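PDB 3DOR: protein CT_858 from Chlamydia trachomatis, which is the secreted chlamydial protease CPAF, in its mature dimeric form, and probably cleaves proteins as a serine-type endopeptidase. Local coordinates for residues B[76-81]-B[505-510]; B[496-501]-B[509-514]; B[20-25]-B[69-74]; B[8-13]-B[501-506]; B[30-35]-B[133-138]. All blocks are in the same frame, centred on the assembly; numbering follows the deposited sequence.

Interaction 1 (B[76-81]-B[505-510])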
# COMPACT_ATOMS: atom_id res chain seq x y z
N VAL B 76 -16.80 1.06 -3.39
CA VAL B 76 -15.99 0.07 -4.08
C VAL B 76 -15.64 0.52 -5.48
O VAL B 76 -16.49 1.04 -6.20
CB VAL B 76 -16.74 -1.28 -4.22
CG1 VAL B 76 -15.79 -2.35 -4.73
CG2 VAL B 76 -17.36 -1.68 -2.89
N THR B 77 -14.38 0.34 -5.88
CA THR B 77 -13.95 0.68 -7.23
C THR B 77 -13.56 -0.65 -7.85
O THR B 77 -13.15 -1.58 -7.14
CB THR B 77 -12.73 1.63 -7.24
OG1 THR B 77 -11.60 0.96 -6.67
CG2 THR B 77 -13.03 2.89 -6.44
N PHE B 78 -13.67 -0.76 -9.17
CA PHE B 78 -13.35 -2.03 -9.83
C PHE B 78 -12.34 -1.90 -10.95
O PHE B 78 -12.16 -0.81 -11.51
CB PHE B 78 -14.64 -2.65 -10.39
CG PHE B 78 -15.76 -2.73 -9.39
CD1 PHE B 78 -16.60 -1.65 -9.19
CD2 PHE B 78 -15.95 -3.89 -8.63
CE1 PHE B 78 -17.63 -1.70 -8.24
CE2 PHE B 78 -16.98 -3.96 -7.68
CZ PHE B 78 -17.82 -2.86 -7.49
N PHE B 79 -11.67 -3.01 -11.27
CA PHE B 79 -10.71 -3.02 -12.37
C PHE B 79 -11.54 -3.11 -13.65
O PHE B 79 -11.69 -4.19 -14.21
CB PHE B 79 -9.77 -4.23 -12.29
CG PHE B 79 -8.77 -4.18 -11.16
CD1 PHE B 79 -8.89 -5.01 -10.05
CD2 PHE B 79 -7.68 -3.29 -11.22
CE1 PHE B 79 -7.94 -4.98 -9.02
CE2 PHE B 79 -6.74 -3.25 -10.20
CZ PHE B 79 -6.87 -4.09 -9.10
N ALA B 80 -12.09 -1.98 -14.08
CA ALA B 80 -12.93 -1.91 -15.27
C ALA B 80 -12.81 -0.52 -15.86
O ALA B 80 -12.73 0.46 -15.11
CB ALA B 80 -14.38 -2.20 -14.90
N ILE B 81 -12.81 -0.40 -17.19
CA ILE B 81 -12.67 0.91 -17.81
C ILE B 81 -13.87 1.45 -18.57
O ILE B 81 -13.88 2.62 -18.95
CB ILE B 81 -11.47 0.94 -18.78
CG1 ILE B 81 -11.70 -0.02 -19.94
CG2 ILE B 81 -10.19 0.58 -18.03
CD1 ILE B 81 -10.57 -0.03 -20.94
N THR B 505 -13.62 -10.99 -8.83
CA THR B 505 -14.77 -10.13 -9.07
C THR B 505 -14.34 -8.77 -9.63
O THR B 505 -15.17 -7.91 -9.90
CB THR B 505 -15.59 -9.90 -7.78
OG1 THR B 505 -15.87 -11.16 -7.16
CG2 THR B 505 -16.91 -9.21 -8.10
N GLY B 506 -13.03 -8.58 -9.79
CA GLY B 506 -12.54 -7.33 -10.32
C GLY B 506 -12.57 -6.15 -9.36
O GLY B 506 -12.53 -4.99 -9.79
N ILE B 507 -12.62 -6.43 -8.07
CA ILE B 507 -12.64 -5.38 -7.06
C ILE B 507 -11.23 -4.80 -6.92
O ILE B 507 -10.27 -5.53 -6.71
CB ILE B 507 -13.09 -5.93 -5.71
CG1 ILE B 507 -14.49 -6.54 -5.85
CG2 ILE B 507 -13.08 -4.82 -4.67
CD1 ILE B 507 -15.03 -7.11 -4.56
N LYS B 508 -11.11 -3.48 -7.03
CA LYS B 508 -9.80 -2.83 -6.94
C LYS B 508 -9.55 -2.33 -5.53
O LYS B 508 -8.49 -2.57 -4.94
CB LYS B 508 -9.72 -1.67 -7.93
CG LYS B 508 -8.35 -1.01 -8.01
CD LYS B 508 -8.32 0.07 -9.10
CE LYS B 508 -6.92 0.65 -9.27
NZ LYS B 508 -6.83 1.68 -10.34
N THR B 509 -10.53 -1.63 -4.98
CA THR B 509 -10.42 -1.10 -3.63
C THR B 509 -11.80 -0.91 -3.02
O THR B 509 -12.78 -0.66 -3.73
CB THR B 509 -9.75 0.31 -3.60
OG1 THR B 509 -8.51 0.29 -4.30
CG2 THR B 509 -9.51 0.74 -2.17
N CYS B 510 -11.87 -1.04 -1.71
CA CYS B 510 -13.10 -0.77 -1.01
C CYS B 510 -12.65 0.17 0.09
O CYS B 510 -11.85 -0.21 0.94
CB CYS B 510 -13.69 -2.03 -0.38
SG CYS B 510 -15.16 -1.61 0.59
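Backbone hydrogen bonds do most of the work between 76-81 and 505-510. T77 N gives a nearly straight bond (167°) to T509 O at 2.9 Å, while T77 O takes K508 N at 2.8 Å from above its carbonyl plane and, weakly, T509 N as well. Two residues on, F79 N reaches G506 O at 2.6 Å, in the plane of that carbonyl; G506 sits there at positive phi, just before strand 507-518.

Apolar contacts come next. V76 and C510 share one face of the sheet, where a methyl of V76 meets the sulfur of C510; the other methyl, V76 CG1, anti to its backbone N, lies against I507 CG2 at 3.7 Å. Separately, the F78 ring runs alongside I507, pointing the same way, and both touch helix 55-67.

The aromatic contact belongs to F79. The extended chain of K508 crosses its ring at about a right angle, a CH-pi contact with K508 CB 3.8 Å from the F79 ring centroid, almost on the normal. F79 also packs on D373 of the second subunit and is the centre of an inverse gamma turn.

With K508 and T509 both opposite T77, the antiparallel pairing slips by one residue: a classic beta bulge.

Interaction 2 (B[496-501]-B[509-514])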
# COMPACT_ATOMS: atom_id res chain seq x y z
N VAL B 496 -10.93 7.88 6.54
CA VAL B 496 -11.02 6.77 5.58
C VAL B 496 -9.80 5.89 5.60
O VAL B 496 -8.74 6.29 6.05
CB VAL B 496 -11.13 7.23 4.11
CG1 VAL B 496 -12.53 7.40 3.73
CG2 VAL B 496 -10.32 8.49 3.87
N PHE B 497 -9.97 4.69 5.07
CA PHE B 497 -8.88 3.74 4.94
C PHE B 497 -9.28 2.83 3.78
O PHE B 497 -10.47 2.60 3.57
CB PHE B 497 -8.63 2.97 6.25
CG PHE B 497 -9.71 1.98 6.62
CD1 PHE B 497 -9.67 0.67 6.14
CD2 PHE B 497 -10.73 2.35 7.49
CE1 PHE B 497 -10.63 -0.26 6.54
CE2 PHE B 497 -11.70 1.43 7.89
CZ PHE B 497 -11.65 0.12 7.41
N ASN B 498 -8.31 2.38 3.01
CA ASN B 498 -8.60 1.53 1.86
C ASN B 498 -8.16 0.09 2.04
O ASN B 498 -7.17 -0.20 2.71
CB ASN B 498 -7.92 2.10 0.61
CG ASN B 498 -8.38 3.51 0.30
OD1 ASN B 498 -9.53 3.73 -0.08
ND2 ASN B 498 -7.49 4.48 0.46
N VAL B 499 -8.92 -0.81 1.43
CA VAL B 499 -8.62 -2.22 1.50
C VAL B 499 -8.50 -2.78 0.09
O VAL B 499 -9.29 -2.45 -0.78
CB VAL B 499 -9.74 -2.99 2.25
CG1 VAL B 499 -9.41 -4.47 2.31
CG2 VAL B 499 -9.88 -2.42 3.67
N GLN B 500 -7.47 -3.59 -0.12
CA GLN B 500 -7.25 -4.23 -1.41
C GLN B 500 -7.04 -5.71 -1.12
O GLN B 500 -6.61 -6.08 -0.04
CB GLN B 500 -5.99 -3.66 -2.09
CG GLN B 500 -5.93 -2.13 -2.18
CD GLN B 500 -4.87 -1.52 -1.26
OE1 GLN B 500 -4.37 -0.42 -1.51
NE2 GLN B 500 -4.53 -2.23 -0.19
N PHE B 501 -7.37 -6.55 -2.08
CA PHE B 501 -7.19 -7.99 -1.90
C PHE B 501 -7.46 -8.66 -3.24
O PHE B 501 -8.32 -8.23 -3.98
CB PHE B 501 -8.15 -8.52 -0.82
CG PHE B 501 -9.61 -8.38 -1.17
CD1 PHE B 501 -10.30 -9.44 -1.75
CD2 PHE B 501 -10.28 -7.18 -0.95
CE1 PHE B 501 -11.64 -9.31 -2.09
CE2 PHE B 501 -11.62 -7.05 -1.29
CZ PHE B 501 -12.30 -8.11 -1.87
N THR B 509 -10.53 -1.63 -4.98
CA THR B 509 -10.42 -1.10 -3.63
C THR B 509 -11.80 -0.91 -3.02
O THR B 509 -12.78 -0.66 -3.73
CB THR B 509 -9.75 0.31 -3.60
OG1 THR B 509 -8.51 0.29 -4.30
CG2 THR B 509 -9.51 0.74 -2.17
N CYS B 510 -11.87 -1.04 -1.71
CA CYS B 510 -13.10 -0.77 -1.01
C CYS B 510 -12.65 0.17 0.09
O CYS B 510 -11.85 -0.21 0.94
CB CYS B 510 -13.69 -2.03 -0.38
SG CYS B 510 -15.16 -1.61 0.59
N SER B 511 -13.11 1.41 0.04
CA SER B 511 -12.74 2.37 1.07
C SER B 511 -13.82 2.28 2.14
O SER B 511 -15.00 2.12 1.82
CB SER B 511 -12.66 3.78 0.49
OG SER B 511 -13.88 4.16 -0.12
N LEU B 512 -13.40 2.36 3.40
CA LEU B 512 -14.31 2.27 4.53
C LEU B 512 -13.96 3.36 5.54
O LEU B 512 -12.95 4.06 5.39
CB LEU B 512 -14.22 0.89 5.18
CG LEU B 512 -14.70 -0.27 4.30
CD1 LEU B 512 -14.35 -1.60 4.94
CD2 LEU B 512 -16.22 -0.14 4.07
N THR B 513 -14.79 3.49 6.57
CA THR B 513 -14.62 4.51 7.60
C THR B 513 -14.24 3.89 8.93
O THR B 513 -14.97 3.04 9.46
CB THR B 513 -15.91 5.32 7.74
OG1 THR B 513 -16.27 5.80 6.44
CG2 THR B 513 -15.74 6.51 8.70
N GLY B 514 -13.10 4.32 9.48
CA GLY B 514 -12.62 3.76 10.73
C GLY B 514 -12.91 4.51 12.02
O GLY B 514 -12.40 4.13 13.08
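A beta hairpin joins strand 496-499 to strand 507-518, and this contact is its antiparallel ladder. Two hydrogen-bonded pairs hold it. F497 and L512 exchange bonds, with L512 N to F497 O at 2.9 Å running almost along the C=O axis (169° at the hydrogen). V499 and C510 do the same, V499 N meeting C510 O at 3.0 Å from well above the carbonyl plane. V496-T513 and N498-S511 are the non-hydrogen-bonded pairs. CA-H...O contacts run from V496, S511 and T509 to carbonyls of the other strand, V496 CA to L512 O at 3.3 Å.

F497 carries the apolar part. Its CG takes the crowded position between backbone N and carbonyl carbon (chi1 70°), which brings the ring back across the neighbouring strand: CZ lies 3.5 Å from L512 CB, the L512 backbone sits over one face, and G514 N meets the ring edge in plane, 3.6 Å from F497 CE2. On the N498 face, OD1 of N498 approaches S511 CB at 3.2 Å, and N498 CB packs on the T509 methyl CG2 at 3.5 Å. S511 OG turns instead to H73 O, and T513 OG1 to D71 OD2.

V499 and L512 lie against L17 of helix 2-20, and K21, just past that helix, makes a cation-pi contact with F497. On the far edge of strand 507-518, strand 75-78 continues the sheet.

Interaction 3 (B[20-25]-B[69-74])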
# COMPACT_ATOMS: atom_id res chain seq x y z
N VAL B 20 -15.87 -5.70 11.56
CA VAL B 20 -14.58 -5.60 12.22
C VAL B 20 -13.90 -4.24 12.12
O VAL B 20 -13.16 -3.85 13.03
CB VAL B 20 -13.63 -6.70 11.66
CG1 VAL B 20 -12.21 -6.46 12.13
CG2 VAL B 20 -14.12 -8.06 12.12
N LYS B 21 -14.15 -3.51 11.04
CA LYS B 21 -13.52 -2.20 10.87
C LYS B 21 -14.39 -1.09 10.29
O LYS B 21 -13.90 -0.25 9.54
CB LYS B 21 -12.28 -2.35 9.99
CG LYS B 21 -10.98 -2.49 10.75
CD LYS B 21 -10.69 -1.25 11.56
CE LYS B 21 -9.20 -0.95 11.59
NZ LYS B 21 -8.70 -0.46 10.26
N TYR B 22 -15.68 -1.07 10.60
CA TYR B 22 -16.53 -0.00 10.09
C TYR B 22 -17.17 0.69 11.28
O TYR B 22 -18.23 0.27 11.77
CB TYR B 22 -17.59 -0.55 9.15
CG TYR B 22 -18.38 0.54 8.47
CD1 TYR B 22 -17.79 1.37 7.52
CD2 TYR B 22 -19.71 0.78 8.82
CE1 TYR B 22 -18.50 2.41 6.93
CE2 TYR B 22 -20.43 1.81 8.24
CZ TYR B 22 -19.82 2.63 7.31
OH TYR B 22 -20.52 3.69 6.79
N ALA B 23 -16.51 1.75 11.74
CA ALA B 23 -16.96 2.50 12.91
C ALA B 23 -18.37 3.06 12.88
O ALA B 23 -19.05 3.06 13.90
CB ALA B 23 -15.96 3.62 13.22
N PRO B 24 -18.82 3.57 11.73
CA PRO B 24 -20.18 4.13 11.70
C PRO B 24 -21.35 3.15 11.67
O PRO B 24 -22.50 3.56 11.50
CB PRO B 24 -20.16 5.05 10.48
CG PRO B 24 -19.10 4.49 9.63
CD PRO B 24 -18.04 3.98 10.55
N LYS B 25 -21.06 1.86 11.84
CA LYS B 25 -22.09 0.83 11.83
C LYS B 25 -23.28 1.15 12.75
O LYS B 25 -24.43 1.17 12.31
CB LYS B 25 -21.46 -0.52 12.22
CG LYS B 25 -22.44 -1.68 12.41
CD LYS B 25 -21.71 -3.02 12.30
CE LYS B 25 -22.25 -4.06 13.29
NZ LYS B 25 -23.71 -4.30 13.19
N LEU B 69 -24.70 2.06 2.64
CA LEU B 69 -24.23 2.61 3.91
C LEU B 69 -24.43 4.12 3.96
O LEU B 69 -24.30 4.73 5.02
CB LEU B 69 -22.75 2.28 4.12
CG LEU B 69 -22.37 0.81 4.34
CD1 LEU B 69 -20.85 0.66 4.28
CD2 LEU B 69 -22.91 0.33 5.68
N ASN B 70 -24.76 4.72 2.82
CA ASN B 70 -24.96 6.17 2.75
C ASN B 70 -23.76 6.85 3.44
O ASN B 70 -23.92 7.67 4.33
CB ASN B 70 -26.28 6.54 3.44
CG ASN B 70 -26.80 7.92 3.03
OD1 ASN B 70 -28.00 8.19 3.11
ND2 ASN B 70 -25.89 8.79 2.62
N ASP B 71 -22.55 6.48 3.01
CA ASP B 71 -21.30 7.00 3.56
C ASP B 71 -20.46 7.53 2.39
O ASP B 71 -19.98 6.74 1.58
CB ASP B 71 -20.54 5.86 4.26
CG ASP B 71 -19.28 6.33 4.98
OD1 ASP B 71 -18.64 7.30 4.53
OD2 ASP B 71 -18.92 5.70 6.00
N PHE B 72 -20.28 8.84 2.30
CA PHE B 72 -19.50 9.37 1.19
C PHE B 72 -18.09 8.80 1.15
O PHE B 72 -17.45 8.80 0.10
CB PHE B 72 -19.45 10.90 1.21
CG PHE B 72 -20.80 11.54 1.08
CD1 PHE B 72 -21.43 12.08 2.19
CD2 PHE B 72 -21.45 11.58 -0.14
CE1 PHE B 72 -22.71 12.65 2.09
CE2 PHE B 72 -22.72 12.15 -0.26
CZ PHE B 72 -23.35 12.68 0.86
N HIS B 73 -17.61 8.30 2.29
CA HIS B 73 -16.29 7.70 2.37
C HIS B 73 -16.30 6.22 1.94
O HIS B 73 -15.32 5.71 1.41
CB HIS B 73 -15.75 7.76 3.81
CG HIS B 73 -15.03 9.03 4.16
ND1 HIS B 73 -14.25 9.72 3.25
CD2 HIS B 73 -14.87 9.67 5.34
CE1 HIS B 73 -13.64 10.72 3.86
NE2 HIS B 73 -14.00 10.71 5.13
N ALA B 74 -17.41 5.51 2.19
CA ALA B 74 -17.49 4.09 1.86
C ALA B 74 -17.88 3.79 0.41
O ALA B 74 -18.92 4.24 -0.08
CB ALA B 74 -18.46 3.38 2.82
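The tight part of this contact is the tip of Y22. With CG anti to the backbone N (chi1 -173°), the ring reaches out from the loop after helix 2-20, and its OH donates to D71 OD2 at 2.7 Å, tip to tip, on the anti lone pair of that oxygen. Ring and carboxylate planes are 51° apart. L69 closes one face of the ring in a CH-pi contact, CD1 lying 4.1 Å from the Y22 ring centroid and displaced toward the rim. P24, from the same turn as Y22, puts CG over the opposite face, so the ring is clamped; P24 CG also comes to 3.8 Å from D71 OD2.

The looser side is at A74, whose CB stands 4.2 Å from Y22 CE1 and adds little. Away from the tyrosine, the 69-74 loop is more accessible: F72 and H73 are partly exposed and do not meet 20-25.

D71 serves two jobs. Its OD1 takes H73 N at 2.7 Å from above the carboxylate plane, an Asx turn that fixes the loop, while OD2 accepts from Y22 OH and is also hydrogen-bonded to T513 OG1 of strand 507-518. Two hydroxyl partners on one oxygen would probably help hold D71 as a carboxylate, although E526, close to OD1, would probably push the other way by raising its proton affinity.

Interaction 4 (B[8-13]-B[501-506])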
# COMPACT_ATOMS: atom_id res chain seq x y z
N LEU B 8 -20.30 -14.03 -4.28
CA LEU B 8 -20.79 -14.34 -2.95
C LEU B 8 -19.64 -14.37 -1.96
O LEU B 8 -19.76 -13.89 -0.83
CB LEU B 8 -21.50 -15.70 -2.95
CG LEU B 8 -22.91 -15.78 -3.53
CD1 LEU B 8 -23.27 -17.24 -3.83
CD2 LEU B 8 -23.91 -15.18 -2.54
N GLN B 9 -18.51 -14.93 -2.39
CA GLN B 9 -17.33 -15.03 -1.54
C GLN B 9 -16.85 -13.63 -1.16
O GLN B 9 -16.64 -13.32 0.01
CB GLN B 9 -16.21 -15.76 -2.28
CG GLN B 9 -15.49 -16.80 -1.44
CD GLN B 9 -14.99 -16.25 -0.12
OE1 GLN B 9 -14.18 -15.32 -0.09
NE2 GLN B 9 -15.47 -16.82 0.98
N ASP B 10 -16.66 -12.78 -2.17
CA ASP B 10 -16.18 -11.43 -1.91
C ASP B 10 -17.18 -10.60 -1.12
O ASP B 10 -16.80 -9.76 -0.30
CB ASP B 10 -15.79 -10.76 -3.23
CG ASP B 10 -14.64 -11.48 -3.92
OD1 ASP B 10 -13.68 -11.87 -3.22
OD2 ASP B 10 -14.68 -11.66 -5.16
N LEU B 11 -18.47 -10.85 -1.35
CA LEU B 11 -19.51 -10.13 -0.62
C LEU B 11 -19.35 -10.50 0.85
O LEU B 11 -19.35 -9.63 1.73
CB LEU B 11 -20.91 -10.57 -1.09
CG LEU B 11 -22.12 -9.65 -0.86
CD1 LEU B 11 -23.38 -10.47 -1.05
CD2 LEU B 11 -22.11 -9.05 0.52
N SER B 12 -19.18 -11.79 1.11
CA SER B 12 -19.03 -12.26 2.48
C SER B 12 -17.81 -11.62 3.12
O SER B 12 -17.80 -11.35 4.32
CB SER B 12 -18.91 -13.78 2.53
OG SER B 12 -17.64 -14.21 2.05
N PHE B 13 -16.77 -11.40 2.33
CA PHE B 13 -15.57 -10.77 2.88
C PHE B 13 -15.89 -9.32 3.26
O PHE B 13 -15.53 -8.86 4.34
CB PHE B 13 -14.42 -10.81 1.88
CG PHE B 13 -13.15 -10.20 2.41
CD1 PHE B 13 -12.54 -10.71 3.56
CD2 PHE B 13 -12.56 -9.11 1.78
CE1 PHE B 13 -11.37 -10.15 4.07
CE2 PHE B 13 -11.39 -8.53 2.28
CZ PHE B 13 -10.79 -9.06 3.43
N PHE B 501 -7.37 -6.55 -2.08
CA PHE B 501 -7.19 -7.99 -1.90
C PHE B 501 -7.46 -8.66 -3.24
O PHE B 501 -8.32 -8.23 -3.98
CB PHE B 501 -8.15 -8.52 -0.82
CG PHE B 501 -9.61 -8.38 -1.17
CD1 PHE B 501 -10.30 -9.44 -1.75
CD2 PHE B 501 -10.28 -7.18 -0.95
CE1 PHE B 501 -11.64 -9.31 -2.09
CE2 PHE B 501 -11.62 -7.05 -1.29
CZ PHE B 501 -12.30 -8.11 -1.87
N PRO B 502 -6.69 -9.71 -3.57
CA PRO B 502 -6.89 -10.39 -4.85
C PRO B 502 -8.25 -11.08 -4.91
O PRO B 502 -8.70 -11.67 -3.92
CB PRO B 502 -5.72 -11.37 -4.92
CG PRO B 502 -5.44 -11.66 -3.48
CD PRO B 502 -5.57 -10.30 -2.83
N ASN B 503 -8.90 -11.00 -6.06
CA ASN B 503 -10.23 -11.58 -6.22
C ASN B 503 -10.56 -11.70 -7.69
O ASN B 503 -9.91 -11.07 -8.53
CB ASN B 503 -11.26 -10.68 -5.54
CG ASN B 503 -11.33 -9.30 -6.18
OD1 ASN B 503 -12.22 -9.01 -6.98
ND2 ASN B 503 -10.35 -8.45 -5.85
N ARG B 504 -11.57 -12.50 -8.00
CA ARG B 504 -12.00 -12.73 -9.38
C ARG B 504 -13.22 -11.88 -9.73
O ARG B 504 -13.81 -12.04 -10.80
CB ARG B 504 -12.34 -14.21 -9.59
CG ARG B 504 -11.19 -15.19 -9.43
CD ARG B 504 -10.38 -15.30 -10.71
NE ARG B 504 -9.29 -16.28 -10.60
CZ ARG B 504 -9.46 -17.57 -10.34
NH1 ARG B 504 -10.67 -18.07 -10.15
NH2 ARG B 504 -8.41 -18.38 -10.28
N THR B 505 -13.62 -10.99 -8.83
CA THR B 505 -14.77 -10.13 -9.07
C THR B 505 -14.34 -8.77 -9.63
O THR B 505 -15.17 -7.91 -9.90
CB THR B 505 -15.59 -9.90 -7.78
OG1 THR B 505 -15.87 -11.16 -7.16
CG2 THR B 505 -16.91 -9.21 -8.10
N GLY B 506 -13.03 -8.58 -9.79
CA GLY B 506 -12.54 -7.33 -10.32
C GLY B 506 -12.57 -6.15 -9.36
O GLY B 506 -12.53 -4.99 -9.79
O HOH W 1 -12.77 -13.72 -5.87
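The loop of the hairpin between strands 496-499 and 507-518 docks on helix 2-20 through two side chains one helical turn apart, D10 and F13. F13 comes edge-on to the face of F501 in a T-shaped (edge-to-face) pair, centroids 4.8 Å apart and planes at 63°. Its CD2 sits over the centre of the F501 ring, and the two side chains approach tip to tip. F501 can meet it because its CG lies in the crowded position between backbone N and carbonyl carbon (chi1 64°). The opposite face of F501 is covered by the side-chain ND2 of N503, which also donates to F501 O at 2.8 Å, the acceptor lying in the plane of the N503 amide.

D10 addresses the same ring in its plane: OD1 lies at the edge, 3.5 Å from F501 CE1, where the ring hydrogens would be weakly attractive to its charge. The D10 carboxylate stands nearly perpendicular (86°) to the N503 amide, and both D10 oxygens, OD1 and OD2, lie 3.6 Å from N503 CB.

Across the subunit interface, F13 stacks on F13 of the second subunit, so this docking site belongs to the dimer contact too. At the other end of the carboxylate, D10 OD2 collects a water, itself bound to R504 N at 2.7 Å, and takes the T505 hydroxyl on its anti lone pair, T505 OG1 to D10 OD2 modelled very short at 2.4 Å.

Interaction 5 (B[30-35]-B[133-138])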
# COMPACT_ATOMS: atom_id res chain seq x y z
N GLN B 30 -29.09 3.33 13.28
CA GLN B 30 -30.02 4.29 13.84
C GLN B 30 -30.43 5.41 12.89
O GLN B 30 -31.59 5.81 12.88
CB GLN B 30 -29.45 4.90 15.12
CG GLN B 30 -30.45 5.77 15.84
CD GLN B 30 -29.92 6.32 17.14
OE1 GLN B 30 -29.32 7.40 17.18
NE2 GLN B 30 -30.14 5.58 18.23
N TYR B 31 -29.48 5.92 12.11
CA TYR B 31 -29.77 7.01 11.19
C TYR B 31 -30.53 6.55 9.95
O TYR B 31 -31.38 7.27 9.43
CB TYR B 31 -28.46 7.69 10.77
CG TYR B 31 -28.63 8.78 9.73
CD1 TYR B 31 -29.26 9.99 10.04
CD2 TYR B 31 -28.17 8.59 8.43
CE1 TYR B 31 -29.42 10.99 9.07
CE2 TYR B 31 -28.33 9.57 7.47
CZ TYR B 31 -28.95 10.76 7.79
OH TYR B 31 -29.10 11.70 6.80
N LEU B 32 -30.23 5.34 9.49
CA LEU B 32 -30.88 4.77 8.31
C LEU B 32 -31.83 3.61 8.60
O LEU B 32 -32.64 3.25 7.74
CB LEU B 32 -29.83 4.26 7.32
CG LEU B 32 -28.72 5.20 6.85
CD1 LEU B 32 -27.77 4.42 5.95
CD2 LEU B 32 -29.31 6.38 6.08
N GLY B 33 -31.75 3.02 9.79
CA GLY B 33 -32.59 1.88 10.09
C GLY B 33 -31.99 0.72 9.31
O GLY B 33 -32.64 -0.29 9.02
N TRP B 34 -30.72 0.90 8.97
CA TRP B 34 -29.95 -0.08 8.22
C TRP B 34 -29.57 -1.28 9.08
O TRP B 34 -29.37 -1.16 10.29
CB TRP B 34 -28.69 0.61 7.70
CG TRP B 34 -27.64 -0.30 7.16
CD1 TRP B 34 -27.53 -0.76 5.88
CD2 TRP B 34 -26.52 -0.82 7.88
NE1 TRP B 34 -26.40 -1.55 5.77
CE2 TRP B 34 -25.77 -1.60 6.98
CE3 TRP B 34 -26.09 -0.71 9.21
CZ2 TRP B 34 -24.59 -2.26 7.36
CZ3 TRP B 34 -24.91 -1.37 9.59
CH2 TRP B 34 -24.18 -2.14 8.66
N ASP B 35 -29.48 -2.45 8.45
CA ASP B 35 -29.10 -3.68 9.14
C ASP B 35 -28.16 -4.47 8.26
O ASP B 35 -28.51 -4.86 7.14
CB ASP B 35 -30.32 -4.55 9.46
CG ASP B 35 -29.92 -5.85 10.16
OD1 ASP B 35 -29.58 -5.80 11.37
OD2 ASP B 35 -29.93 -6.91 9.50
N GLY B 133 -28.66 6.18 -3.88
CA GLY B 133 -28.23 4.97 -3.21
C GLY B 133 -29.44 4.27 -2.62
O GLY B 133 -30.56 4.78 -2.72
N SER B 134 -29.23 3.12 -1.98
CA SER B 134 -30.31 2.34 -1.38
C SER B 134 -31.03 3.02 -0.22
O SER B 134 -32.24 2.89 -0.08
CB SER B 134 -29.77 1.00 -0.88
OG SER B 134 -29.13 0.30 -1.92
N ASN B 135 -30.28 3.72 0.62
CA ASN B 135 -30.86 4.39 1.77
C ASN B 135 -30.79 5.90 1.64
O ASN B 135 -30.51 6.61 2.61
CB ASN B 135 -30.16 3.91 3.04
CG ASN B 135 -30.41 2.43 3.30
OD1 ASN B 135 -29.48 1.61 3.33
ND2 ASN B 135 -31.67 2.07 3.49
N HIS B 136 -31.07 6.38 0.44
CA HIS B 136 -31.08 7.80 0.13
C HIS B 136 -31.98 8.53 1.11
O HIS B 136 -33.09 8.08 1.39
CB HIS B 136 -31.58 8.00 -1.30
CG HIS B 136 -31.62 9.43 -1.74
ND1 HIS B 136 -32.79 10.13 -1.89
CD2 HIS B 136 -30.62 10.29 -2.05
CE1 HIS B 136 -32.52 11.36 -2.28
NE2 HIS B 136 -31.21 11.48 -2.38
N LYS B 137 -31.51 9.66 1.63
CA LYS B 137 -32.29 10.42 2.60
C LYS B 137 -32.71 11.81 2.12
O LYS B 137 -33.14 12.64 2.92
CB LYS B 137 -31.52 10.52 3.91
CG LYS B 137 -31.13 9.16 4.46
CD LYS B 137 -31.45 9.05 5.93
CE LYS B 137 -32.94 9.14 6.18
NZ LYS B 137 -33.25 9.20 7.64
N GLY B 138 -32.59 12.05 0.83
CA GLY B 138 -33.00 13.34 0.29
C GLY B 138 -32.21 14.57 0.71
O GLY B 138 -32.72 15.68 0.58
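This is a surface contact between the last part of helix 25-32 and the loop joining helices 124-130 and 140-150, the loop falling in the part of the chain assigned to the PDZ family. K137 is its main polar link. Its side chain bends at chi2 and chi3, which carries NZ to the carbonyl of Y31: K137 NZ to Y31 O is 3.2 Å, the donor lying nearly along the C=O axis (170°). K137 NZ also lies over one face of the Y31 ring, 4.6 Å from its centroid, a cation-pi contact. The lysine's aliphatic part joins in, with K137 CD 3.5 Å from Y31 CE2.

L32 supplies the apolar part. Its CD2 presses on K137 CD at 3.4 Å, tighter than usual for two carbons, and its CD1 touches N135 CB at 3.8 Å. W34, in the loop that follows, makes a looser contact with N135.

Around it, the Y31 ring also meets W27 of its own helix. L32 and K137 both touch N70, in the loop leading from helix 55-67 to strand 75-78, and E142 of helix 140-150 accepts from K137 N.

Along the chain the N-terminal segments come first: helix 2-20 (interaction 4), its following loop (3) and helix 25-32 (5). Their partners lie far on in sequence, except in interaction 3. Interactions 1 and 2 share T509 and C510 and use opposite edges of strand 507-518, their centres 12 Å apart; interaction 4, its centre about 10 Å from that of interaction 1, holds the hairpin loop. Interaction 3 joins interaction 2 through S511 OG-H73 O and T513 OG1-D71 OD2, and touches interaction 5 (centres about 12 Å apart) through L69 and N70. The N-terminal helices and their loops thus lie between the S41-family hairpin and the PDZ-family part, and probably help join them; interactions 1 to 4 also touch the second subunit.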